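Local coordinates for glycosyl hydrolases family 2, sugar binding domain protein (PDB 6D1P) that probably hydrolyses O-glycosidic bonds as a beta-glucuronidase of glycoside hydrolase family 2 from a human gut Bacteroides, at residues I554-T566 with K665-R677. Residues are numbered along the deposited sequence; the frame is centred on the assembly and turned at random.
Sequences IRLFDWHLKEQET and KRNSQDFPAAGLR
Trp559 and Phe671 both swing CG anti to their own backbone N (chi1 -170° and 171°), and the two rings meet at nearly a right angle. The pair is T-shaped: the six-membered ring of Trp559 turns its CE3 edge onto the centre of one Phe671 face, with centroids 4.8 Å apart. CB of Pro672 sits over the opposite face, so the phenyl ring is held between proline and indole, while Phe671 CE1, at the ring edge, lies 3.5 Å from Arg555 O. A cis peptide joins Phe671 to Pro672, and just beyond it Ala673 N donates an almost straight 2.6 Å hydrogen bond to the syn lone pair of Asp558 OD1. Both oxygens of this carboxylate are occupied: OD1 is also hydrogen-bonded to Tyr646 OH and OD2 to Tyr616 OH, and a water links OD2 to Ser668 O and Ala674 N. Here helix 550-564 of the TIM-barrel domain packs against the loop joining strands 659-665 and 677-680, within the DUF4982 range. Farther along the helix, the type I turn from Asn667 to Asp670 docks at Lys562, whose CB lies 3.4 Å from Ser668 O. Gln669 folds back at chi2 (-48°), bringing NE2 to Lys562 O at 3.0 Å, the oxygen lying close to the amide plane of Gln669. Beside the exposed Glu565, Ser668 OG gives a 2.7 Å hydrogen bond to the syn side of Glu565 OE2 and accepts another from Arg666 NH1.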
# COMPACT_ATOMS: atom_id res chain seq x y z
N ILE A 554 -34.32 -15.56 -8.60
CA ILE A 554 -34.88 -16.08 -9.84
C ILE A 554 -36.38 -15.81 -9.90
O ILE A 554 -36.91 -15.35 -10.91
CB ILE A 554 -34.54 -17.58 -9.95
CG1 ILE A 554 -33.14 -17.74 -10.55
CG2 ILE A 554 -35.60 -18.35 -10.72
CD1 ILE A 554 -32.48 -19.03 -10.22
N ARG A 555 -37.07 -16.06 -8.79
CA ARG A 555 -38.48 -15.73 -8.67
C ARG A 555 -38.72 -14.24 -8.81
O ARG A 555 -39.71 -13.82 -9.42
CB ARG A 555 -39.00 -16.24 -7.34
CG ARG A 555 -39.11 -17.76 -7.27
CD ARG A 555 -39.36 -18.21 -5.85
NE ARG A 555 -39.79 -19.60 -5.79
CZ ARG A 555 -38.99 -20.65 -5.99
NH1 ARG A 555 -37.71 -20.47 -6.29
NH2 ARG A 555 -39.48 -21.88 -5.90
N LEU A 556 -37.83 -13.41 -8.24
CA LEU A 556 -38.02 -11.97 -8.32
C LEU A 556 -37.87 -11.48 -9.75
O LEU A 556 -38.67 -10.66 -10.21
CB LEU A 556 -37.03 -11.23 -7.40
CG LEU A 556 -37.09 -9.69 -7.29
CD1 LEU A 556 -36.46 -9.22 -5.97
CD2 LEU A 556 -36.39 -8.97 -8.46
N PHE A 557 -36.85 -11.98 -10.46
CA PHE A 557 -36.69 -11.61 -11.86
C PHE A 557 -37.88 -12.11 -12.68
O PHE A 557 -38.42 -11.39 -13.52
CB PHE A 557 -35.40 -12.19 -12.43
CG PHE A 557 -34.13 -11.58 -11.88
CD1 PHE A 557 -34.00 -10.21 -11.74
CD2 PHE A 557 -33.05 -12.40 -11.54
CE1 PHE A 557 -32.81 -9.65 -11.26
CE2 PHE A 557 -31.87 -11.87 -11.06
CZ PHE A 557 -31.74 -10.49 -10.91
N ASP A 558 -38.27 -13.37 -12.45
CA ASP A 558 -39.39 -13.99 -13.15
C ASP A 558 -40.64 -13.12 -13.03
O ASP A 558 -41.21 -12.68 -14.03
CB ASP A 558 -39.62 -15.39 -12.55
CG ASP A 558 -40.56 -16.25 -13.38
OD1 ASP A 558 -40.65 -17.45 -13.06
OD2 ASP A 558 -41.20 -15.76 -14.33
N TRP A 559 -41.04 -12.82 -11.79
CA TRP A 559 -42.20 -11.97 -11.55
C TRP A 559 -42.12 -10.65 -12.32
O TRP A 559 -43.01 -10.33 -13.12
CB TRP A 559 -42.35 -11.69 -10.05
CG TRP A 559 -43.65 -11.04 -9.81
CD1 TRP A 559 -43.95 -9.71 -9.92
CD2 TRP A 559 -44.89 -11.70 -9.49
NE1 TRP A 559 -45.28 -9.49 -9.65
CE2 TRP A 559 -45.89 -10.70 -9.39
CE3 TRP A 559 -45.25 -13.04 -9.27
CZ2 TRP A 559 -47.22 -10.99 -9.07
CZ3 TRP A 559 -46.59 -13.33 -8.95
CH2 TRP A 559 -47.55 -12.31 -8.86
N HIS A 560 -41.06 -9.87 -12.08
CA HIS A 560 -40.92 -8.59 -12.78
C HIS A 560 -41.11 -8.75 -14.27
O HIS A 560 -41.84 -7.98 -14.91
CB HIS A 560 -39.54 -7.97 -12.51
CG HIS A 560 -39.44 -7.23 -11.21
ND1 HIS A 560 -39.30 -7.87 -10.00
CD2 HIS A 560 -39.42 -5.90 -10.94
CE1 HIS A 560 -39.21 -6.97 -9.03
NE2 HIS A 560 -39.28 -5.77 -9.58
N LEU A 561 -40.46 -9.77 -14.86
CA LEU A 561 -40.49 -9.93 -16.31
C LEU A 561 -41.89 -10.28 -16.81
O LEU A 561 -42.32 -9.81 -17.87
CB LEU A 561 -39.48 -10.99 -16.75
CG LEU A 561 -38.01 -10.57 -16.62
CD1 LEU A 561 -37.09 -11.75 -16.87
CD2 LEU A 561 -37.69 -9.45 -17.59
N LYS A 562 -42.61 -11.12 -16.07
CA LYS A 562 -43.94 -11.46 -16.54
C LYS A 562 -44.91 -10.30 -16.32
O LYS A 562 -45.85 -10.14 -17.09
CB LYS A 562 -44.44 -12.75 -15.89
CG LYS A 562 -44.75 -12.70 -14.42
CD LYS A 562 -46.24 -12.60 -14.16
CE LYS A 562 -46.52 -12.83 -12.67
NZ LYS A 562 -47.97 -12.66 -12.33
N GLU A 563 -44.64 -9.44 -15.32
CA GLU A 563 -45.48 -8.25 -15.16
C GLU A 563 -45.28 -7.27 -16.30
O GLU A 563 -46.24 -6.66 -16.78
CB GLU A 563 -45.20 -7.59 -13.82
CG GLU A 563 -45.58 -8.46 -12.62
CD GLU A 563 -47.07 -8.78 -12.56
OE1 GLU A 563 -47.76 -8.22 -11.69
OE2 GLU A 563 -47.54 -9.60 -13.37
N GLN A 564 -44.05 -7.15 -16.80
CA GLN A 564 -43.80 -6.16 -17.84
C GLN A 564 -44.59 -6.44 -19.11
O GLN A 564 -44.78 -5.52 -19.91
CB GLN A 564 -42.31 -6.07 -18.13
CG GLN A 564 -41.57 -5.55 -16.90
CD GLN A 564 -40.13 -5.16 -17.13
OE1 GLN A 564 -39.61 -5.23 -18.24
NE2 GLN A 564 -39.48 -4.73 -16.06
N GLU A 565 -45.04 -7.67 -19.32
CA GLU A 565 -45.82 -7.99 -20.52
C GLU A 565 -47.22 -7.39 -20.46
O GLU A 565 -47.88 -7.31 -21.50
CB GLU A 565 -45.91 -9.50 -20.70
CG GLU A 565 -44.61 -10.18 -21.04
CD GLU A 565 -44.76 -11.69 -21.22
OE1 GLU A 565 -45.92 -12.18 -21.27
OE2 GLU A 565 -43.72 -12.37 -21.32
N THR A 566 -47.69 -6.99 -19.28
CA THR A 566 -49.03 -6.45 -19.08
C THR A 566 -49.00 -4.96 -18.73
O THR A 566 -49.92 -4.46 -18.09
CB THR A 566 -49.76 -7.23 -17.99
OG1 THR A 566 -49.47 -6.68 -16.69
CG2 THR A 566 -49.31 -8.67 -18.00
N LYS A 665 -47.02 -26.39 -21.83
CA LYS A 665 -46.99 -25.26 -22.73
C LYS A 665 -46.49 -24.04 -21.97
O LYS A 665 -46.79 -23.86 -20.78
CB LYS A 665 -48.38 -25.00 -23.33
CG LYS A 665 -48.40 -23.87 -24.36
CD LYS A 665 -49.81 -23.61 -24.95
CE LYS A 665 -50.37 -22.22 -24.58
NZ LYS A 665 -51.00 -22.17 -23.22
N ARG A 666 -45.70 -23.23 -22.66
CA ARG A 666 -45.12 -22.05 -22.04
C ARG A 666 -46.16 -20.93 -21.96
O ARG A 666 -46.82 -20.59 -22.96
CB ARG A 666 -43.88 -21.57 -22.81
CG ARG A 666 -43.07 -20.53 -22.04
CD ARG A 666 -42.05 -19.78 -22.90
NE ARG A 666 -41.36 -18.76 -22.12
CZ ARG A 666 -41.82 -17.53 -21.89
NH1 ARG A 666 -43.00 -17.15 -22.39
NH2 ARG A 666 -41.13 -16.68 -21.15
N ASN A 667 -46.30 -20.35 -20.77
CA ASN A 667 -47.24 -19.25 -20.54
C ASN A 667 -46.61 -18.31 -19.52
O ASN A 667 -46.64 -18.59 -18.32
CB ASN A 667 -48.58 -19.80 -20.08
CG ASN A 667 -49.56 -18.71 -19.72
OD1 ASN A 667 -49.34 -17.54 -20.01
ND2 ASN A 667 -50.66 -19.10 -19.06
N SER A 668 -46.11 -17.16 -20.00
CA SER A 668 -45.44 -16.17 -19.15
C SER A 668 -46.23 -15.87 -17.88
O SER A 668 -45.65 -15.76 -16.80
CB SER A 668 -45.22 -14.87 -19.93
OG SER A 668 -44.16 -14.97 -20.88
N GLN A 669 -47.56 -15.72 -18.00
CA GLN A 669 -48.41 -15.33 -16.87
C GLN A 669 -48.60 -16.42 -15.84
O GLN A 669 -49.13 -16.14 -14.76
CB GLN A 669 -49.78 -14.86 -17.37
CG GLN A 669 -49.72 -13.60 -18.21
CD GLN A 669 -48.88 -12.51 -17.53
OE1 GLN A 669 -49.09 -12.18 -16.36
NE2 GLN A 669 -47.90 -11.97 -18.27
N ASP A 670 -48.22 -17.66 -16.14
CA ASP A 670 -48.42 -18.79 -15.22
C ASP A 670 -47.18 -18.93 -14.33
O ASP A 670 -46.33 -19.80 -14.50
CB ASP A 670 -48.70 -20.06 -16.03
CG ASP A 670 -49.36 -21.16 -15.21
OD1 ASP A 670 -49.25 -21.14 -13.96
OD2 ASP A 670 -50.02 -22.04 -15.81
N PHE A 671 -47.08 -18.02 -13.35
CA PHE A 671 -45.89 -17.87 -12.52
C PHE A 671 -45.81 -18.99 -11.48
O PHE A 671 -46.82 -19.32 -10.85
CB PHE A 671 -45.92 -16.52 -11.82
CG PHE A 671 -44.85 -16.34 -10.78
CD1 PHE A 671 -43.60 -15.83 -11.12
CD2 PHE A 671 -45.11 -16.64 -9.44
CE1 PHE A 671 -42.61 -15.64 -10.15
CE2 PHE A 671 -44.12 -16.46 -8.47
CZ PHE A 671 -42.87 -15.96 -8.82
N PRO A 672 -44.62 -19.56 -11.25
CA PRO A 672 -43.35 -19.16 -11.88
C PRO A 672 -42.90 -20.07 -13.00
O PRO A 672 -43.51 -21.11 -13.23
CB PRO A 672 -42.36 -19.26 -10.73
CG PRO A 672 -42.86 -20.50 -9.98
CD PRO A 672 -44.39 -20.46 -10.10
N ALA A 673 -41.81 -19.67 -13.66
CA ALA A 673 -41.20 -20.41 -14.77
C ALA A 673 -42.12 -20.50 -15.99
O ALA A 673 -41.98 -21.43 -16.80
CB ALA A 673 -40.77 -21.82 -14.34
N ALA A 674 -43.04 -19.54 -16.14
CA ALA A 674 -43.94 -19.45 -17.30
C ALA A 674 -44.66 -20.77 -17.56
O ALA A 674 -44.77 -21.23 -18.70
CB ALA A 674 -43.20 -18.98 -18.55
N GLY A 675 -45.17 -21.40 -16.49
CA GLY A 675 -45.85 -22.67 -16.59
C GLY A 675 -44.96 -23.90 -16.72
O GLY A 675 -45.44 -25.01 -16.47
N LEU A 676 -43.69 -23.75 -17.09
CA LEU A 676 -42.77 -24.88 -17.25
C LEU A 676 -42.21 -25.28 -15.88
O LEU A 676 -41.06 -25.03 -15.52
CB LEU A 676 -41.67 -24.53 -18.23
CG LEU A 676 -42.22 -23.84 -19.48
CD1 LEU A 676 -41.12 -23.40 -20.47
CD2 LEU A 676 -43.30 -24.71 -20.19
N ARG A 677 -43.07 -25.91 -15.08
CA ARG A 677 -42.70 -26.39 -13.76
C ARG A 677 -43.43 -27.69 -13.49
O ARG A 677 -44.57 -27.87 -13.92
CB ARG A 677 -43.02 -25.36 -12.67
CG ARG A 677 -44.51 -24.96 -12.61
CD ARG A 677 -44.78 -24.00 -11.45
NE ARG A 677 -46.20 -23.77 -11.28
CZ ARG A 677 -46.91 -22.88 -11.98
NH1 ARG A 677 -46.31 -22.12 -12.90
NH2 ARG A 677 -48.21 -22.74 -11.76
O HOH W 1 -43.92 -17.26 -14.85
O HOH W 2 -49.91 -13.28 -13.63